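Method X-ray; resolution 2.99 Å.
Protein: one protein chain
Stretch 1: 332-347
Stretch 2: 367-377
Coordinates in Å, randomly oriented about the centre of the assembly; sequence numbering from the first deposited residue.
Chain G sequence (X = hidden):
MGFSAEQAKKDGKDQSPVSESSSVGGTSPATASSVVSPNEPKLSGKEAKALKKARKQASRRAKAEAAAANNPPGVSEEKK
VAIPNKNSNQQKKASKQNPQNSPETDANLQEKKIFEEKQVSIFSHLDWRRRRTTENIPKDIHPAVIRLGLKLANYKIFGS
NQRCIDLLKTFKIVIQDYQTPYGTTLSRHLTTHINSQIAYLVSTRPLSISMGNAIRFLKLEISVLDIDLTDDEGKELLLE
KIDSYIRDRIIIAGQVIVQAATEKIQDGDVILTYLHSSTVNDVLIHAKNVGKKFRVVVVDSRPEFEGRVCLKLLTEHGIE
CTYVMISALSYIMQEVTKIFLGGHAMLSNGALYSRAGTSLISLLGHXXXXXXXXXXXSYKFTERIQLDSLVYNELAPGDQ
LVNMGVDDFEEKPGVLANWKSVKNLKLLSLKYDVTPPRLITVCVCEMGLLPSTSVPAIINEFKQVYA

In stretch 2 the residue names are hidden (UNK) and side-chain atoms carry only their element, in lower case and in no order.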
# COMPACT_ATOMS: atom_id res chain seq x y z
N ILE G 332 25.59 5.68 3.45
CA ILE G 332 26.27 6.85 2.90
C ILE G 332 25.41 8.11 2.93
O ILE G 332 25.92 9.22 2.85
CB ILE G 332 26.74 6.58 1.45
CG1 ILE G 332 27.83 7.56 1.04
CG2 ILE G 332 25.56 6.61 0.49
CD1 ILE G 332 29.05 7.53 1.93
N MET G 333 24.09 7.93 3.06
CA MET G 333 23.16 9.05 3.03
C MET G 333 23.36 9.99 4.22
O MET G 333 23.09 11.19 4.13
CB MET G 333 21.71 8.55 3.00
CG MET G 333 20.66 9.64 2.88
SD MET G 333 20.75 10.54 1.31
CE MET G 333 20.32 9.25 0.15
N GLN G 334 23.86 9.45 5.32
CA GLN G 334 24.06 10.24 6.53
C GLN G 334 25.15 11.30 6.37
O GLN G 334 25.27 12.20 7.19
CB GLN G 334 24.40 9.32 7.71
CG GLN G 334 23.27 8.38 8.10
CD GLN G 334 23.22 8.11 9.59
OE1 GLN G 334 24.23 7.77 10.21
NE2 GLN G 334 22.04 8.28 10.18
N GLU G 335 25.94 11.18 5.30
CA GLU G 335 26.97 12.16 5.00
C GLU G 335 26.47 13.18 3.98
O GLU G 335 26.99 14.30 3.90
CB GLU G 335 28.23 11.47 4.47
CG GLU G 335 28.98 10.64 5.50
CD GLU G 335 30.14 9.88 4.91
OE1 GLU G 335 30.66 10.30 3.85
OE2 GLU G 335 30.55 8.85 5.49
N VAL G 336 25.46 12.80 3.21
CA VAL G 336 24.96 13.61 2.10
C VAL G 336 24.13 14.80 2.57
O VAL G 336 23.30 14.68 3.48
CB VAL G 336 24.11 12.75 1.14
CG1 VAL G 336 23.65 13.57 -0.05
CG2 VAL G 336 24.90 11.54 0.68
N THR G 337 24.36 15.96 1.95
CA THR G 337 23.60 17.16 2.26
C THR G 337 22.68 17.57 1.11
O THR G 337 21.67 18.24 1.32
CB THR G 337 24.52 18.35 2.60
OG1 THR G 337 25.36 18.64 1.48
CG2 THR G 337 25.39 18.02 3.80
N LYS G 338 23.04 17.16 -0.11
CA LYS G 338 22.24 17.47 -1.29
C LYS G 338 22.26 16.35 -2.32
O LYS G 338 23.28 15.68 -2.50
CB LYS G 338 22.71 18.78 -1.94
CG LYS G 338 22.20 20.03 -1.26
CD LYS G 338 22.67 21.29 -1.98
CE LYS G 338 22.17 22.54 -1.27
NZ LYS G 338 22.70 22.63 0.12
N ILE G 339 21.13 16.15 -2.99
CA ILE G 339 21.02 15.13 -4.03
C ILE G 339 20.65 15.75 -5.37
O ILE G 339 19.66 16.47 -5.48
CB ILE G 339 19.97 14.06 -3.66
CG1 ILE G 339 20.36 13.36 -2.36
CG2 ILE G 339 19.82 13.05 -4.79
CD1 ILE G 339 19.28 12.45 -1.82
N PHE G 340 21.45 15.47 -6.39
CA PHE G 340 21.21 16.01 -7.73
C PHE G 340 20.89 14.89 -8.71
O PHE G 340 21.63 13.92 -8.82
CB PHE G 340 22.41 16.81 -8.22
CG PHE G 340 22.51 18.18 -7.62
CD1 PHE G 340 22.76 18.35 -6.27
CD2 PHE G 340 22.35 19.31 -8.40
CE1 PHE G 340 22.86 19.61 -5.71
CE2 PHE G 340 22.44 20.58 -7.85
CZ PHE G 340 22.69 20.73 -6.50
N LEU G 341 19.77 15.04 -9.42
CA LEU G 341 19.32 14.01 -10.34
C LEU G 341 19.11 14.54 -11.76
O LEU G 341 18.55 15.61 -11.95
CB LEU G 341 18.01 13.39 -9.83
CG LEU G 341 18.03 12.84 -8.41
CD1 LEU G 341 16.65 12.35 -8.01
CD2 LEU G 341 19.06 11.72 -8.28
N GLY G 342 19.58 13.77 -12.73
CA GLY G 342 19.28 14.04 -14.13
C GLY G 342 18.06 13.22 -14.51
O GLY G 342 17.85 12.14 -13.96
N GLY G 343 17.26 13.72 -15.44
CA GLY G 343 16.04 13.04 -15.81
C GLY G 343 15.96 12.63 -17.26
O GLY G 343 16.34 13.39 -18.15
N HIS G 344 15.46 11.42 -17.50
CA HIS G 344 15.16 10.98 -18.85
C HIS G 344 13.91 11.70 -19.34
O HIS G 344 13.78 12.03 -20.52
CB HIS G 344 14.96 9.46 -18.89
CG HIS G 344 14.36 8.96 -20.18
ND1 HIS G 344 13.25 8.16 -20.21
CD2 HIS G 344 14.73 9.16 -21.46
CE1 HIS G 344 12.95 7.88 -21.47
NE2 HIS G 344 13.83 8.48 -22.25
N ALA G 345 13.00 11.95 -18.40
CA ALA G 345 11.76 12.67 -18.68
C ALA G 345 11.08 13.08 -17.38
O ALA G 345 11.23 12.41 -16.35
CB ALA G 345 10.82 11.83 -19.52
N MET G 346 10.33 14.18 -17.42
CA MET G 346 9.56 14.62 -16.27
C MET G 346 8.07 14.50 -16.58
O MET G 346 7.57 15.14 -17.50
CB MET G 346 9.92 16.06 -15.89
CG MET G 346 9.52 16.45 -14.48
SD MET G 346 10.64 15.80 -13.23
CE MET G 346 12.19 16.51 -13.77
N LEU G 347 7.37 13.67 -15.81
CA LEU G 347 5.97 13.38 -16.07
C LEU G 347 5.05 14.55 -15.69
O LEU G 347 5.40 15.37 -14.84
CB LEU G 347 5.55 12.12 -15.32
CG LEU G 347 6.34 10.86 -15.70
CD1 LEU G 347 6.01 9.72 -14.76
CD2 LEU G 347 6.07 10.48 -17.14
N UNK G 367 13.95 10.64 3.71
CA UNK G 367 13.97 10.17 5.09
C UNK G 367 15.11 10.79 5.89
O UNK G 367 15.08 10.82 7.12
c UNK G 367 14.06 8.65 5.13
c UNK G 367 12.80 7.94 4.67
o UNK G 367 10.79 9.13 5.12
o UNK G 367 11.46 7.67 6.61
c UNK G 367 11.60 8.27 5.53
N UNK G 368 16.13 11.28 5.18
CA UNK G 368 17.27 11.91 5.83
C UNK G 368 17.22 13.43 5.67
O UNK G 368 18.23 14.11 5.85
o UNK G 368 18.75 10.00 5.61
c UNK G 368 18.58 11.36 5.27
N UNK G 369 16.04 13.94 5.33
CA UNK G 369 15.81 15.38 5.19
C UNK G 369 16.71 16.04 4.15
O UNK G 369 17.03 17.22 4.26
c UNK G 369 15.98 16.08 6.54
n UNK G 369 15.61 15.41 8.83
o UNK G 369 13.94 15.14 7.36
c UNK G 369 15.09 15.51 7.62
N UNK G 370 17.11 15.27 3.14
CA UNK G 370 17.98 15.79 2.09
C UNK G 370 17.17 16.23 0.87
O UNK G 370 16.34 15.47 0.36
c UNK G 370 19.78 14.22 2.86
c UNK G 370 19.01 14.73 1.65
c UNK G 370 19.96 15.32 0.62
N UNK G 371 17.40 17.46 0.40
CA UNK G 371 16.72 17.99 -0.79
C UNK G 371 16.97 17.16 -2.04
O UNK G 371 18.11 16.80 -2.32
c UNK G 371 18.24 18.48 1.05
c UNK G 371 17.34 19.39 -0.94
c UNK G 371 17.78 19.76 0.43
N UNK G 372 15.90 16.85 -2.76
CA UNK G 372 16.02 16.13 -4.03
C UNK G 372 15.86 17.10 -5.19
O UNK G 372 14.78 17.66 -5.40
c UNK G 372 15.23 13.95 -3.08
c UNK G 372 15.00 14.39 -5.53
c UNK G 372 14.98 15.01 -4.14
N UNK G 373 16.93 17.30 -5.94
CA UNK G 373 16.95 18.29 -7.01
C UNK G 373 16.98 17.65 -8.39
O UNK G 373 17.98 17.07 -8.79
c UNK G 373 18.15 20.29 -7.95
c UNK G 373 19.36 20.74 -5.19
c UNK G 373 18.16 19.23 -6.86
c UNK G 373 18.15 19.88 -5.47
N UNK G 374 15.87 17.77 -9.11
CA UNK G 374 15.76 17.21 -10.45
C UNK G 374 16.19 18.21 -11.52
O UNK G 374 15.64 19.31 -11.60
c UNK G 374 14.34 16.73 -10.71
N UNK G 375 17.16 17.82 -12.33
CA UNK G 375 17.65 18.68 -13.41
C UNK G 375 17.25 18.12 -14.76
O UNK G 375 17.81 17.14 -15.24
s UNK G 375 19.77 19.52 -11.77
c UNK G 375 19.17 18.82 -13.33
N UNK G 376 16.27 18.76 -15.39
CA UNK G 376 15.74 18.27 -16.66
C UNK G 376 15.46 19.41 -17.64
O UNK G 376 14.86 20.42 -17.27
c UNK G 376 14.47 17.46 -16.42
s UNK G 376 13.82 16.63 -17.89
N UNK G 377 15.90 19.24 -18.88
CA UNK G 377 15.59 20.19 -19.94
C UNK G 377 14.09 20.16 -20.24
O UNK G 377 13.45 19.12 -20.08
c UNK G 377 18.67 19.08 -20.34
o UNK G 377 19.92 19.07 -20.44
c UNK G 377 16.41 19.88 -21.19
c UNK G 377 17.90 20.17 -21.07
o UNK G 377 18.04 18.24 -19.67

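Position 367 has three side-chain carbons in a row, the third carrying two oxygens. That is a carboxylate on a two-carbon stem, Glu367. It touches nothing on stretch 1.

Position 368 has one carbon and then one oxygen. The oxygen lies 3.4 Å from Met333 CG. This is Ser368, and its OG is hydrogen-bonded elsewhere in the structure.

Position 369 has two carbons, the second carrying one oxygen and one nitrogen. This short amide is Asn369, out of reach of stretch 1. Its phi and psi are 59° and 29°, a left-handed turn.

Position 370 has one carbon carrying two more. It points toward stretch 1 and packs on Ile339 and Met333. The fork identifies Val370. Its CG1 lies 3.6 Å from Ile339 CG1, and its CG2 lies 4.1 Å from Met333 SD.

Position 371 has three carbons that close a ring onto the backbone nitrogen. The ring meets Thr337 O. This is Pro371, with CD 3.4 Å from Thr337 O. Its ring nitrogen has no hydrogen to donate. Its carbonyl accepts a bond: Ile339 N donates to Pro371 O at 3.2 Å.

Position 372 again has one carbon carrying two. It pairs with Ile339 and meets the side chain of Leu341. This is Val372, and its CG1 lies 3.6 Å from Leu341 CD1.

Position 373 has four carbons, forked at the first, with one arm two carbons long. The long arm ends over one face of the Phe340 ring. This is Ile373. Its CD1 is 4.0 Å from the centroid of the Phe340 ring, a CH-pi contact.

Position 374 has a single carbon, CB, 3.7 Å from Met346 CE. This is Ala374.

Position 375 has one carbon and then one sulfur. The sulfur lies oblique to the Phe340 ring. This is Cys375, with SG 4.2 Å from Phe340 CD2.

Position 376 also has one carbon and then one sulfur. Its CB is 3.6 Å from Met346 CE. This is Cys376.

Position 377 has three carbons, the third carrying two oxygens, Glu377. Both carboxylate oxygens are hydrogen-bonded elsewhere in the structure.

The contact is a parallel strand pair. Ile373 N donates to Ile339 O at 2.9 Å, and Leu341 N donates to Ile373 O at 2.8 Å. Cys375 N then donates to Leu341 O at 2.6 Å. Beyond this the pairing loosens: the bond from Gly343 N to Cys375 O is weak, at 3.5 Å. Side chains alternate between the two faces. Ile339, Leu341, Val372 and Ala374 share one face; Phe340, Ile373 and Cys375 share the other. The backbone bonds set the register, and apolar packing fills both faces.

Stretch 2 (367-377) ESNVPVIACCE
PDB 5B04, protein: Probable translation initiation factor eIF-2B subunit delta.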